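Local coordinates for major capsid protein (Human herpesvirus 1, PDB 1NO7) that forms the major protein building block of the herpesvirus capsid shell, represented here by its large protease-resistant upper domain, at residues 94-105 with 118-126; 301-309 with 456-465. All coordinates share one frame; numbering follows the deposited sequence.

In the fold
Going along the chain from its N-terminal end, contact 1 comes first: 94-105 pairs with 118-126 in a two-stranded antiparallel hairpin, closing a loop of 12 residues that has neither helix nor strand. Contact 2 opens only later and spans 146 residues, helices 353-371, 382-389, 425-431 and 438-442 among them, before 456-465 returns to lie against 301-309 in a three-stranded sheet. The two are in series and neither nest nor cross. Contact 1 lies about 28 Å from the centre of the chain, contact 2 about 17 Å. Their centres are about 20 Å apart, yet they touch, because Trp125 packs against Pro464 and Asp465.

Contact 1 (94-105 with 118-126); sequences HPAFDFFVGVAD and PGEIQATWR
Asp98 and Arg126 form a salt bridge on one side of the hairpin, beyond the bump made by Thr124. The extended arginine chain brings its guanidinium side-on to the carboxylate, with NE giving a hydrogen bond to Asp98 OD2 (3.2 Å) and NH2 one to OD1. The two planes are nearly perpendicular, 88° apart, and both nitrogens come from above the carboxylate plane. Arg126 NH1 bonds to Pro95 O at 2.7 Å, tying in the turn from His94 to Phe97. On the same side of the sheet the methyl CG2 of Thr124 fits between Asp98 CB and the edge of the Phe100 ring, lying 3.5 Å from Phe100 CE2. Phe100 has CG between its backbone N and carbonyl carbon (chi1 54°), which swings the ring back over the partner strand, with Gln122 O above its centre. Gln122 extends its chain across Gly102, where the lack of a side chain leaves room for its CG at 3.3 Å from Gly102 CA. The other side is simpler: Phe99 CD2 rests on Ala123 CB, and the edge of Trp125 approaches the face of Phe97, centroids 5.2 Å apart. Paired backbone bonds at Asp98-Thr124 and Phe100-Gln122 fix this antiparallel register. Phe100 also stacks with Tyr548, and Thr124 OG1 bonds to Arg553. With Glu92 making a further salt bridge to NH2, Arg126 is paired with two acids, which would probably stabilise its positive charge, while the NH1 bond to Pro95 O holds the group to the turn.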
ATOM      1  N   HIS A  94      -3.494 -23.072 -21.262  1.00 28.95           N
ATOM      2  CA  HIS A  94      -2.590 -23.728 -20.315  1.00 28.95           C
ATOM      3  C   HIS A  94      -2.614 -23.106 -18.931  1.00 28.95           C
ATOM      4  O   HIS A  94      -2.719 -21.880 -18.786  1.00 28.95           O
ATOM      5  CB  HIS A  94      -1.173 -23.683 -20.854  1.00 36.06           C
ATOM      6  CG  HIS A  94      -0.220 -24.543 -20.097  1.00 36.06           C
ATOM      7  ND1 HIS A  94      -0.321 -25.915 -20.070  1.00 36.06           N
ATOM      8  CD2 HIS A  94       0.871 -24.233 -19.354  1.00 36.06           C
ATOM      9  CE1 HIS A  94       0.666 -26.418 -19.347  1.00 36.06           C
ATOM     10  NE2 HIS A  94       1.406 -25.418 -18.901  1.00 36.06           N
ATOM     11  N   PRO A  95      -2.493 -23.947 -17.889  1.00 26.16           N
ATOM     12  CA  PRO A  95      -2.501 -23.520 -16.481  1.00 26.16           C
ATOM     13  C   PRO A  95      -1.389 -22.519 -16.138  1.00 26.16           C
ATOM     14  O   PRO A  95      -1.659 -21.393 -15.720  1.00 26.16           O
ATOM     15  CB  PRO A  95      -2.341 -24.834 -15.718  1.00 22.73           C
ATOM     16  CG  PRO A  95      -2.904 -25.852 -16.670  1.00 22.73           C
ATOM     17  CD  PRO A  95      -2.331 -25.404 -17.985  1.00 22.73           C
ATOM     18  N   ALA A  96      -0.139 -22.920 -16.328  1.00 43.72           N
ATOM     19  CA  ALA A  96       0.966 -22.036 -16.011  1.00 43.72           C
ATOM     20  C   ALA A  96       0.983 -20.748 -16.831  1.00 43.72           C
ATOM     21  O   ALA A  96       1.939 -19.979 -16.740  1.00 43.72           O
ATOM     22  CB  ALA A  96       2.281 -22.769 -16.182  1.00100.00           C
ATOM     23  N   PHE A  97      -0.041 -20.484 -17.635  1.00 35.15           N
ATOM     24  CA  PHE A  97      -0.010 -19.250 -18.414  1.00 35.15           C
ATOM     25  C   PHE A  97      -1.337 -18.549 -18.573  1.00 35.15           C
ATOM     26  O   PHE A  97      -2.387 -19.084 -18.226  1.00 35.15           O
ATOM     27  CB  PHE A  97       0.557 -19.507 -19.806  1.00 30.45           C
ATOM     28  CG  PHE A  97       2.005 -19.880 -19.807  1.00 30.45           C
ATOM     29  CD1 PHE A  97       2.423 -21.099 -19.282  1.00 30.45           C
ATOM     30  CD2 PHE A  97       2.955 -18.996 -20.295  1.00 30.45           C
ATOM     31  CE1 PHE A  97       3.784 -21.436 -19.232  1.00 30.45           C
ATOM     32  CE2 PHE A  97       4.336 -19.318 -20.257  1.00 30.45           C
ATOM     33  CZ  PHE A  97       4.748 -20.541 -19.722  1.00 30.45           C
ATOM     34  N   ASP A  98      -1.271 -17.333 -19.102  1.00 25.44           N
ATOM     35  CA  ASP A  98      -2.461 -16.535 -19.366  1.00 25.44           C
ATOM     36  C   ASP A  98      -2.362 -16.118 -20.833  1.00 25.44           C
ATOM     37  O   ASP A  98      -1.378 -15.487 -21.249  1.00 25.44           O
ATOM     38  CB  ASP A  98      -2.507 -15.297 -18.462  1.00 77.05           C
ATOM     39  CG  ASP A  98      -3.509 -15.436 -17.320  1.00 77.05           C
ATOM     40  OD1 ASP A  98      -4.662 -15.842 -17.589  1.00 77.05           O
ATOM     41  OD2 ASP A  98      -3.153 -15.125 -16.159  1.00 77.05           O
ATOM     42  N   PHE A  99      -3.365 -16.500 -21.621  1.00 36.23           N
ATOM     43  CA  PHE A  99      -3.383 -16.170 -23.047  1.00 36.23           C
ATOM     44  C   PHE A  99      -4.452 -15.130 -23.277  1.00 36.23           C
ATOM     45  O   PHE A  99      -5.615 -15.336 -22.918  1.00 36.23           O
ATOM     46  CB  PHE A  99      -3.682 -17.422 -23.884  1.00 22.66           C
ATOM     47  CG  PHE A  99      -2.734 -18.557 -23.611  1.00 22.66           C
ATOM     48  CD1 PHE A  99      -2.884 -19.346 -22.460  1.00 22.66           C
ATOM     49  CD2 PHE A  99      -1.627 -18.764 -24.438  1.00 22.66           C
ATOM     50  CE1 PHE A  99      -1.933 -20.318 -22.134  1.00 22.66           C
ATOM     51  CE2 PHE A  99      -0.672 -19.726 -24.127  1.00 22.66           C
ATOM     52  CZ  PHE A  99      -0.818 -20.508 -22.974  1.00 22.66           C
ATOM     53  N   PHE A 100      -4.064 -14.014 -23.883  1.00 37.37           N
ATOM     54  CA  PHE A 100      -5.012 -12.937 -24.117  1.00 37.37           C
ATOM     55  C   PHE A 100      -4.738 -12.232 -25.433  1.00 37.37           C
ATOM     56  O   PHE A 100      -3.659 -12.373 -26.028  1.00 37.37           O
ATOM     57  CB  PHE A 100      -4.917 -11.932 -22.971  1.00 35.07           C
ATOM     58  CG  PHE A 100      -3.516 -11.421 -22.738  1.00 35.07           C
ATOM     59  CD1 PHE A 100      -2.966 -10.448 -23.574  1.00 35.07           C
ATOM     60  CD2 PHE A 100      -2.714 -11.976 -21.738  1.00 35.07           C
ATOM     61  CE1 PHE A 100      -1.630 -10.041 -23.420  1.00 35.07           C
ATOM     62  CE2 PHE A 100      -1.373 -11.578 -21.573  1.00 35.07           C
ATOM     63  CZ  PHE A 100      -0.832 -10.615 -22.413  1.00 35.07           C
ATOM     64  N   VAL A 101      -5.731 -11.464 -25.871  1.00 50.61           N
ATOM     65  CA  VAL A 101      -5.643 -10.704 -27.110  1.00 50.61           C
ATOM     66  C   VAL A 101      -4.601  -9.602 -26.936  1.00 50.61           C
ATOM     67  O   VAL A 101      -4.915  -8.497 -26.474  1.00 50.61           O
ATOM     68  CB  VAL A 101      -6.999 -10.045 -27.453  1.00 60.10           C
ATOM     69  CG1 VAL A 101      -6.982  -9.539 -28.887  1.00 60.10           C
ATOM     70  CG2 VAL A 101      -8.135 -11.028 -27.226  1.00 60.10           C
ATOM     71  N   GLY A 102      -3.361  -9.913 -27.300  1.00 70.84           N
ATOM     72  CA  GLY A 102      -2.291  -8.944 -27.169  1.00 70.84           C
ATOM     73  C   GLY A 102      -2.536  -7.652 -27.928  1.00 70.84           C
ATOM     74  O   GLY A 102      -3.675  -7.290 -28.230  1.00 70.84           O
ATOM     75  N   VAL A 103      -1.835  -7.009 -27.916  1.00122.74           N
ATOM     76  CA  VAL A 103      -1.387  -5.854 -28.685  1.00122.74           C
ATOM     77  C   VAL A 103      -0.259  -6.238 -29.636  1.00122.74           C
ATOM     78  O   VAL A 103       0.670  -7.019 -29.273  1.00122.74           O
ATOM     79  CB  VAL A 103      -0.938  -4.705 -27.766  1.00 93.38           C
ATOM     80  CG1 VAL A 103      -0.363  -3.559 -28.586  1.00 93.38           C
ATOM     81  CG2 VAL A 103      -2.098  -4.226 -26.907  1.00 93.38           C
ATOM     82  N   ALA A 104      -0.441  -5.827 -30.855  1.00117.14           N
ATOM     83  CA  ALA A 104       0.619  -6.152 -31.800  1.00117.14           C
ATOM     84  C   ALA A 104       2.095  -6.020 -32.173  1.00117.14           C
ATOM     85  O   ALA A 104       2.844  -7.008 -32.194  1.00117.14           O
ATOM     86  CB  ALA A 104      -0.004  -6.669 -33.089  1.00145.78           C
ATOM     87  N   ASP A 105       2.394  -4.739 -32.386  1.00104.71           N
ATOM     88  CA  ASP A 105       3.711  -4.287 -32.700  1.00104.71           C
ATOM     89  C   ASP A 105       4.291  -3.439 -31.587  1.00104.71           C
ATOM     90  O   ASP A 105       5.533  -3.247 -31.815  1.00104.71           O
ATOM     91  CB  ASP A 105       3.615  -3.532 -34.018  1.00161.40           C
ATOM     92  CG  ASP A 105       3.108  -4.448 -35.122  1.00161.40           C
ATOM     93  OD1 ASP A 105       3.217  -5.685 -34.957  1.00161.40           O
ATOM     94  OD2 ASP A 105       2.594  -3.941 -36.139  1.00161.40           O
ATOM     95  N   PRO A 118      -3.630  -4.261 -35.611  1.00138.27           N
ATOM     96  CA  PRO A 118      -3.551  -5.723 -35.662  1.00138.27           C
ATOM     97  C   PRO A 118      -3.407  -6.345 -34.285  1.00138.27           C
ATOM     98  O   PRO A 118      -2.294  -6.584 -33.814  1.00138.27           O
ATOM     99  CB  PRO A 118      -2.322  -5.970 -36.532  1.00129.28           C
ATOM    100  CG  PRO A 118      -1.434  -4.819 -36.175  1.00129.28           C
ATOM    101  CD  PRO A 118      -2.414  -3.661 -36.196  1.00129.28           C
ATOM    102  N   GLY A 119      -4.537  -6.609 -33.641  1.00121.89           N
ATOM    103  CA  GLY A 119      -4.496  -7.206 -32.323  1.00121.89           C
ATOM    104  C   GLY A 119      -4.033  -8.649 -32.364  1.00121.89           C
ATOM    105  O   GLY A 119      -4.808  -9.537 -32.728  1.00121.89           O
ATOM    106  N   GLU A 120      -2.772  -8.892 -32.004  1.00 76.41           N
ATOM    107  CA  GLU A 120      -2.246 -10.254 -31.999  1.00 76.41           C
ATOM    108  C   GLU A 120      -2.652 -10.929 -30.693  1.00 76.41           C
ATOM    109  O   GLU A 120      -3.433 -10.379 -29.909  1.00 76.41           O
ATOM    110  CB  GLU A 120      -0.719 -10.269 -32.133  1.00 76.79           C
ATOM    111  CG  GLU A 120       0.014 -10.059 -30.827  1.00 76.79           C
ATOM    112  CD  GLU A 120       1.471 -10.476 -30.897  1.00 76.79           C
ATOM    113  OE1 GLU A 120       2.239  -9.861 -31.672  1.00 76.79           O
ATOM    114  OE2 GLU A 120       1.847 -11.424 -30.173  1.00 76.79           O
ATOM    115  N   ILE A 121      -2.112 -12.116 -30.450  1.00 43.96           N
ATOM    116  CA  ILE A 121      -2.455 -12.857 -29.246  1.00 43.96           C
ATOM    117  C   ILE A 121      -1.207 -13.266 -28.475  1.00 43.96           C
ATOM    118  O   ILE A 121      -0.396 -14.066 -28.943  1.00 43.96           O
ATOM    119  CB  ILE A 121      -3.297 -14.094 -29.617  1.00 37.68           C
ATOM    120  CG1 ILE A 121      -3.430 -15.018 -28.411  1.00 37.68           C
ATOM    121  CG2 ILE A 121      -2.679 -14.794 -30.838  1.00 37.68           C
ATOM    122  CD1 ILE A 121      -4.324 -16.191 -28.687  1.00 37.68           C
ATOM    123  N   GLN A 122      -1.058 -12.697 -27.285  1.00 35.19           N
ATOM    124  CA  GLN A 122       0.103 -12.975 -26.457  1.00 35.19           C
ATOM    125  C   GLN A 122      -0.270 -13.831 -25.263  1.00 35.19           C
ATOM    126  O   GLN A 122      -1.451 -14.074 -24.974  1.00 35.19           O
ATOM    127  CB  GLN A 122       0.719 -11.666 -25.961  1.00 74.50           C
ATOM    128  CG  GLN A 122       0.639 -10.527 -26.946  1.00 74.50           C
ATOM    129  CD  GLN A 122       1.211  -9.249 -26.378  1.00 74.50           C
ATOM    130  OE1 GLN A 122       1.105  -8.176 -26.977  1.00 74.50           O
ATOM    131  NE2 GLN A 122       1.839  -9.355 -25.211  1.00 74.50           N
ATOM    132  N   ALA A 123       0.759 -14.280 -24.563  1.00 42.68           N
ATOM    133  CA  ALA A 123       0.563 -15.095 -23.386  1.00 42.68           C
ATOM    134  C   ALA A 123       1.592 -14.699 -22.339  1.00 42.68           C
ATOM    135  O   ALA A 123       2.780 -14.475 -22.650  1.00 42.68           O
ATOM    136  CB  ALA A 123       0.710 -16.550 -23.734  1.00134.18           C
ATOM    137  N   THR A 124       1.123 -14.611 -21.098  1.00 54.27           N
ATOM    138  CA  THR A 124       1.960 -14.229 -19.974  1.00 54.27           C
ATOM    139  C   THR A 124       1.998 -15.366 -18.958  1.00 54.27           C
ATOM    140  O   THR A 124       1.036 -16.124 -18.823  1.00 54.27           O
ATOM    141  CB  THR A 124       1.410 -12.967 -19.307  1.00 62.02           C
ATOM    142  OG1 THR A 124       2.216 -12.634 -18.179  1.00 62.02           O
ATOM    143  CG2 THR A 124      -0.005 -13.205 -18.819  1.00 62.02           C
ATOM    144  N   TRP A 125       3.112 -15.468 -18.238  1.00 25.96           N
ATOM    145  CA  TRP A 125       3.294 -16.528 -17.253  1.00 25.96           C
ATOM    146  C   TRP A 125       2.669 -16.313 -15.872  1.00 25.96           C
ATOM    147  O   TRP A 125       3.295 -15.677 -15.024  1.00 25.96           O
ATOM    148  CB  TRP A 125       4.795 -16.797 -17.061  1.00 35.90           C
ATOM    149  CG  TRP A 125       5.030 -17.830 -16.024  1.00 35.90           C
ATOM    150  CD1 TRP A 125       4.431 -19.047 -15.963  1.00 35.90           C
ATOM    151  CD2 TRP A 125       5.882 -17.744 -14.874  1.00 35.90           C
ATOM    152  NE1 TRP A 125       4.847 -19.733 -14.845  1.00 35.90           N
ATOM    153  CE2 TRP A 125       5.740 -18.957 -14.156  1.00 35.90           C
ATOM    154  CE3 TRP A 125       6.748 -16.766 -14.376  1.00 35.90           C
ATOM    155  CZ2 TRP A 125       6.433 -19.220 -12.960  1.00 35.90           C
ATOM    156  CZ3 TRP A 125       7.442 -17.027 -13.182  1.00 35.90           C
ATOM    157  CH2 TRP A 125       7.274 -18.248 -12.491  1.00 35.90           C
ATOM    158  N   ARG A 126       1.464 -16.828 -15.622  1.00 70.71           N
ATOM    159  CA  ARG A 126       0.858 -16.685 -14.283  1.00 70.71           C
ATOM    160  C   ARG A 126       1.987 -17.041 -13.340  1.00 70.71           C
ATOM    161  O   ARG A 126       2.565 -18.122 -13.450  1.00 70.71           O
ATOM    162  CB  ARG A 126      -0.269 -17.683 -14.095  1.00 54.91           C
ATOM    163  CG  ARG A 126      -1.478 -17.380 -14.924  1.00 54.91           C
ATOM    164  CD  ARG A 126      -2.387 -18.576 -15.023  1.00 54.91           C
ATOM    165  NE  ARG A 126      -3.595 -18.246 -15.767  1.00 54.91           N
ATOM    166  CZ  ARG A 126      -4.438 -19.146 -16.260  1.00 54.91           C
ATOM    167  NH1 ARG A 126      -4.198 -20.442 -16.094  1.00 54.91           N
ATOM    168  NH2 ARG A 126      -5.521 -18.750 -16.919  1.00 54.91           N
TER

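Contact 2 (301-309 with 456-465); sequences HRDCRVSAG and TALLCSAAPD
The guanidinium of Arg302 has Asp465 CB over one face, 3.7 Å above its plane and off toward the rim, while Ala463 O lies at its edge, in plane. Bent at chi2 (54°), the arginine runs alongside Asp465, the two pointing the same way with their flat ends turned 42° apart. Their charges come no nearer than 4.5 Å, Arg302 NH2 to Asp465 OD2, and each has its salt bridge elsewhere: Arg302 with Asp278, Asp465 with Lys580. At the root of the side chain, Arg302 O accepts a hydrogen bond from Ala463 N at 2.8 Å.

From here the segments run antiparallel. Bonds from Arg305 N to Ser461 O, a mutual pair between Ser307 and Leu459, and Gly309 N to Ala457 O make 301-309 an outer partner of 457-462. That strand is the middle one of a three-stranded antiparallel sheet, with 478-483 bonded along its other edge.

Cys304, Val306, Leu458, Cys460 and Ala462 carry the apolar packing. Cys304 SG meets Ala462 CB at 4.2 Å. Val306 CG2 sits 3.9 Å from Cys460 CB, and its CG1 comes next to Leu458 CG; helix 290-296 lies against Cys304, Val306, Leu458 and Cys460 through Leu292 and Arg295. Further along, Leu458 reaches back to the partner strand, placing CD1 3.8 Å from Ala308 CB, and Leu333 touches both. Thr456 CG2 packs against Gly309 N at 3.7 Å. On the opposite side of the pairing, Ser461 OG gives Arg305 O a weak bond and finds a stronger partner in Arg477.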
ATOM      1  N   HIS A 301      20.209 -11.442 -15.409  1.00136.12           N
ATOM      2  CA  HIS A 301      19.189 -12.403 -15.825  1.00136.12           C
ATOM      3  C   HIS A 301      17.786 -12.206 -15.230  1.00136.12           C
ATOM      4  O   HIS A 301      17.060 -13.175 -15.008  1.00136.12           O
ATOM      5  CB  HIS A 301      19.668 -13.820 -15.508  1.00162.19           C
ATOM      6  CG  HIS A 301      19.678 -14.136 -14.045  1.00162.19           C
ATOM      7  ND1 HIS A 301      18.554 -14.034 -13.255  1.00162.19           N
ATOM      8  CD2 HIS A 301      20.674 -14.555 -13.229  1.00162.19           C
ATOM      9  CE1 HIS A 301      18.855 -14.377 -12.015  1.00162.19           C
ATOM     10  NE2 HIS A 301      20.136 -14.699 -11.973  1.00162.19           N
ATOM     11  N   ARG A 302      17.407 -10.960 -14.980  1.00 67.10           N
ATOM     12  CA  ARG A 302      16.140 -10.636 -14.453  1.00 67.10           C
ATOM     13  C   ARG A 302      15.777  -9.560 -15.420  1.00 67.10           C
ATOM     14  O   ARG A 302      14.696  -9.523 -16.028  1.00 67.10           O
ATOM     15  CB  ARG A 302      16.193 -10.200 -12.987  1.00 54.89           C
ATOM     16  CG  ARG A 302      15.032 -10.614 -12.114  1.00 54.89           C
ATOM     17  CD  ARG A 302      14.706 -12.079 -12.102  1.00 54.89           C
ATOM     18  NE  ARG A 302      13.449 -12.288 -11.413  1.00 54.89           N
ATOM     19  CZ  ARG A 302      13.337 -12.334 -10.085  1.00 54.89           C
ATOM     20  NH1 ARG A 302      14.415 -12.217  -9.321  1.00 54.89           N
ATOM     21  NH2 ARG A 302      12.142 -12.501  -9.539  1.00 54.89           N
ATOM     22  N   ASP A 303      16.722  -8.630 -15.494  1.00 68.75           N
ATOM     23  CA  ASP A 303      16.637  -7.425 -16.282  1.00 68.75           C
ATOM     24  C   ASP A 303      15.549  -6.591 -15.649  1.00 68.75           C
ATOM     25  O   ASP A 303      14.406  -6.608 -16.097  1.00 68.75           O
ATOM     26  CB  ASP A 303      16.292  -7.691 -17.739  1.00120.57           C
ATOM     27  CG  ASP A 303      16.355  -6.425 -18.573  1.00120.57           C
ATOM     28  OD1 ASP A 303      15.643  -5.461 -18.222  1.00120.57           O
ATOM     29  OD2 ASP A 303      17.117  -6.381 -19.565  1.00120.57           O
ATOM     30  N   CYS A 304      15.911  -5.879 -14.587  1.00 61.19           N
ATOM     31  CA  CYS A 304      14.968  -5.030 -13.878  1.00 61.19           C
ATOM     32  C   CYS A 304      14.945  -3.634 -14.486  1.00 61.19           C
ATOM     33  O   CYS A 304      15.971  -3.118 -14.926  1.00 61.19           O
ATOM     34  CB  CYS A 304      15.348  -4.939 -12.401  1.00 85.58           C
ATOM     35  SG  CYS A 304      15.477  -6.543 -11.578  1.00 85.58           S
ATOM     36  N   ARG A 305      13.763  -3.036 -14.521  1.00 89.23           N
ATOM     37  CA  ARG A 305      13.594  -1.698 -15.063  1.00 89.23           C
ATOM     38  C   ARG A 305      12.614  -0.933 -14.191  1.00 89.23           C
ATOM     39  O   ARG A 305      11.419  -1.240 -14.171  1.00 89.23           O
ATOM     40  CB  ARG A 305      13.058  -1.753 -16.494  1.00111.15           C
ATOM     41  CG  ARG A 305      14.005  -2.374 -17.494  1.00111.15           C
ATOM     42  CD  ARG A 305      13.633  -1.964 -18.912  1.00111.15           C
ATOM     43  NE  ARG A 305      14.629  -2.409 -19.884  1.00111.15           N
ATOM     44  CZ  ARG A 305      14.757  -3.662 -20.302  1.00111.15           C
ATOM     45  NH1 ARG A 305      13.943  -4.601 -19.837  1.00111.15           N
ATOM     46  NH2 ARG A 305      15.705  -3.980 -21.174  1.00111.15           N
ATOM     47  N   VAL A 306      13.120   0.057 -13.462  1.00 59.58           N
ATOM     48  CA  VAL A 306      12.260   0.864 -12.605  1.00 59.58           C
ATOM     49  C   VAL A 306      12.169   2.261 -13.197  1.00 59.58           C
ATOM     50  O   VAL A 306      13.190   2.857 -13.544  1.00 59.58           O
ATOM     51  CB  VAL A 306      12.827   0.977 -11.179  1.00 67.91           C
ATOM     52  CG1 VAL A 306      11.814   1.668 -10.283  1.00 67.91           C
ATOM     53  CG2 VAL A 306      13.177  -0.401 -10.638  1.00 67.91           C
ATOM     54  N   SER A 307      10.946   2.767 -13.328  1.00 51.47           N
ATOM     55  CA  SER A 307      10.727   4.108 -13.864  1.00 51.47           C
ATOM     56  C   SER A 307      10.054   4.997 -12.822  1.00 51.47           C
ATOM     57  O   SER A 307       8.879   4.802 -12.484  1.00 51.47           O
ATOM     58  CB  SER A 307       9.855   4.059 -15.113  1.00 46.72           C
ATOM     59  OG  SER A 307       9.612   5.372 -15.586  1.00 46.72           O
ATOM     60  N   ALA A 308      10.804   5.972 -12.314  1.00 45.58           N
ATOM     61  CA  ALA A 308      10.290   6.886 -11.300  1.00 45.58           C
ATOM     62  C   ALA A 308       9.579   8.075 -11.946  1.00 45.58           C
ATOM     63  O   ALA A 308      10.212   8.987 -12.486  1.00 45.58           O
ATOM     64  CB  ALA A 308      11.436   7.360 -10.407  1.00 38.08           C
ATOM     65  N   GLY A 309       8.253   8.044 -11.907  1.00 46.24           N
ATOM     66  CA  GLY A 309       7.473   9.110 -12.499  1.00 46.24           C
ATOM     67  C   GLY A 309       7.867   9.359 -13.944  1.00 46.24           C
ATOM     68  O   GLY A 309       7.363  10.289 -14.579  1.00 46.24           O
ATOM     69  N   THR A 456       5.691   9.953  -5.508  1.00 67.78           N
ATOM     70  CA  THR A 456       6.012   9.504  -6.862  1.00 67.78           C
ATOM     71  C   THR A 456       5.432   8.167  -7.308  1.00 67.78           C
ATOM     72  O   THR A 456       5.422   7.198  -6.539  1.00 67.78           O
ATOM     73  CB  THR A 456       7.522   9.414  -7.055  1.00 69.16           C
ATOM     74  OG1 THR A 456       8.157  10.494  -6.362  1.00 69.16           O
ATOM     75  CG2 THR A 456       7.861   9.494  -8.534  1.00 69.16           C
ATOM     76  N   ALA A 457       4.972   8.123  -8.563  1.00 61.33           N
ATOM     77  CA  ALA A 457       4.397   6.909  -9.170  1.00 61.33           C
ATOM     78  C   ALA A 457       5.546   6.020  -9.653  1.00 61.33           C
ATOM     79  O   ALA A 457       6.408   6.456 -10.425  1.00 61.33           O
ATOM     80  CB  ALA A 457       3.492   7.279 -10.348  1.00 65.42           C
ATOM     81  N   LEU A 458       5.555   4.772  -9.208  1.00 52.26           N
ATOM     82  CA  LEU A 458       6.628   3.857  -9.574  1.00 52.26           C
ATOM     83  C   LEU A 458       6.189   2.659 -10.422  1.00 52.26           C
ATOM     84  O   LEU A 458       5.294   1.894 -10.031  1.00 52.26           O
ATOM     85  CB  LEU A 458       7.312   3.362  -8.292  1.00 38.82           C
ATOM     86  CG  LEU A 458       8.790   3.709  -8.111  1.00 38.82           C
ATOM     87  CD1 LEU A 458       9.011   5.180  -8.425  1.00 38.82           C
ATOM     88  CD2 LEU A 458       9.227   3.364  -6.685  1.00 38.82           C
ATOM     89  N   LEU A 459       6.820   2.501 -11.584  1.00 51.99           N
ATOM     90  CA  LEU A 459       6.531   1.373 -12.476  1.00 51.99           C
ATOM     91  C   LEU A 459       7.814   0.568 -12.648  1.00 51.99           C
ATOM     92  O   LEU A 459       8.751   1.016 -13.313  1.00 51.99           O
ATOM     93  CB  LEU A 459       6.059   1.853 -13.854  1.00 21.97           C
ATOM     94  CG  LEU A 459       5.860   0.695 -14.849  1.00 21.97           C
ATOM     95  CD1 LEU A 459       4.688  -0.179 -14.364  1.00 21.97           C
ATOM     96  CD2 LEU A 459       5.576   1.229 -16.264  1.00 21.97           C
ATOM     97  N   CYS A 460       7.868  -0.610 -12.040  1.00 54.14           N
ATOM     98  CA  CYS A 460       9.060  -1.445 -12.157  1.00 54.14           C
ATOM     99  C   CYS A 460       8.753  -2.710 -12.976  1.00 54.14           C
ATOM    100  O   CYS A 460       7.591  -2.959 -13.318  1.00 54.14           O
ATOM    101  CB  CYS A 460       9.580  -1.797 -10.760  1.00100.93           C
ATOM    102  SG  CYS A 460       8.267  -2.182  -9.572  1.00100.93           S
ATOM    103  N   SER A 461       9.779  -3.496 -13.308  1.00 46.53           N
ATOM    104  CA  SER A 461       9.556  -4.709 -14.100  1.00 46.53           C
ATOM    105  C   SER A 461      10.769  -5.608 -14.286  1.00 46.53           C
ATOM    106  O   SER A 461      11.887  -5.245 -13.930  1.00 46.53           O
ATOM    107  CB  SER A 461       9.047  -4.335 -15.481  1.00 41.23           C
ATOM    108  OG  SER A 461      10.037  -3.626 -16.207  1.00 41.23           O
ATOM    109  N   ALA A 462      10.532  -6.766 -14.902  1.00 53.68           N
ATOM    110  CA  ALA A 462      11.584  -7.746 -15.172  1.00 53.68           C
ATOM    111  C   ALA A 462      11.051  -9.054 -15.773  1.00 53.68           C
ATOM    112  O   ALA A 462       9.838  -9.330 -15.760  1.00 53.68           O
ATOM    113  CB  ALA A 462      12.360  -8.053 -13.887  1.00 74.11           C
ATOM    114  N   ALA A 463      11.974  -9.848 -16.312  1.00 61.62           N
ATOM    115  CA  ALA A 463      11.639 -11.140 -16.883  1.00 61.62           C
ATOM    116  C   ALA A 463      11.668 -12.098 -15.697  1.00 61.62           C
ATOM    117  O   ALA A 463      12.348 -11.847 -14.700  1.00 61.62           O
ATOM    118  CB  ALA A 463      12.669 -11.545 -17.919  1.00128.61           C
ATOM    119  N   PRO A 464      10.921 -13.202 -15.787  1.00 82.35           N
ATOM    120  CA  PRO A 464      10.801 -14.249 -14.759  1.00 82.35           C
ATOM    121  C   PRO A 464      12.119 -14.827 -14.199  1.00 82.35           C
ATOM    122  O   PRO A 464      13.166 -14.737 -14.839  1.00 82.35           O
ATOM    123  CB  PRO A 464       9.958 -15.303 -15.464  1.00 39.95           C
ATOM    124  CG  PRO A 464       9.070 -14.455 -16.365  1.00 39.95           C
ATOM    125  CD  PRO A 464      10.061 -13.493 -16.947  1.00 39.95           C
ATOM    126  N   ASP A 465      12.052 -15.424 -13.006  1.00118.15           N
ATOM    127  CA  ASP A 465      13.229 -16.020 -12.355  1.00118.15           C
ATOM    128  C   ASP A 465      13.623 -17.400 -12.906  1.00118.15           C
ATOM    129  O   ASP A 465      14.362 -17.486 -13.890  1.00118.15           O
ATOM    130  CB  ASP A 465      13.012 -16.119 -10.834  1.00103.04           C
ATOM    131  CG  ASP A 465      11.695 -16.803 -10.458  1.00103.04           C
ATOM    132  OD1 ASP A 465      11.702 -17.666  -9.548  1.00103.04           O
ATOM    133  OD2 ASP A 465      10.652 -16.466 -11.060  1.00103.04           O
TER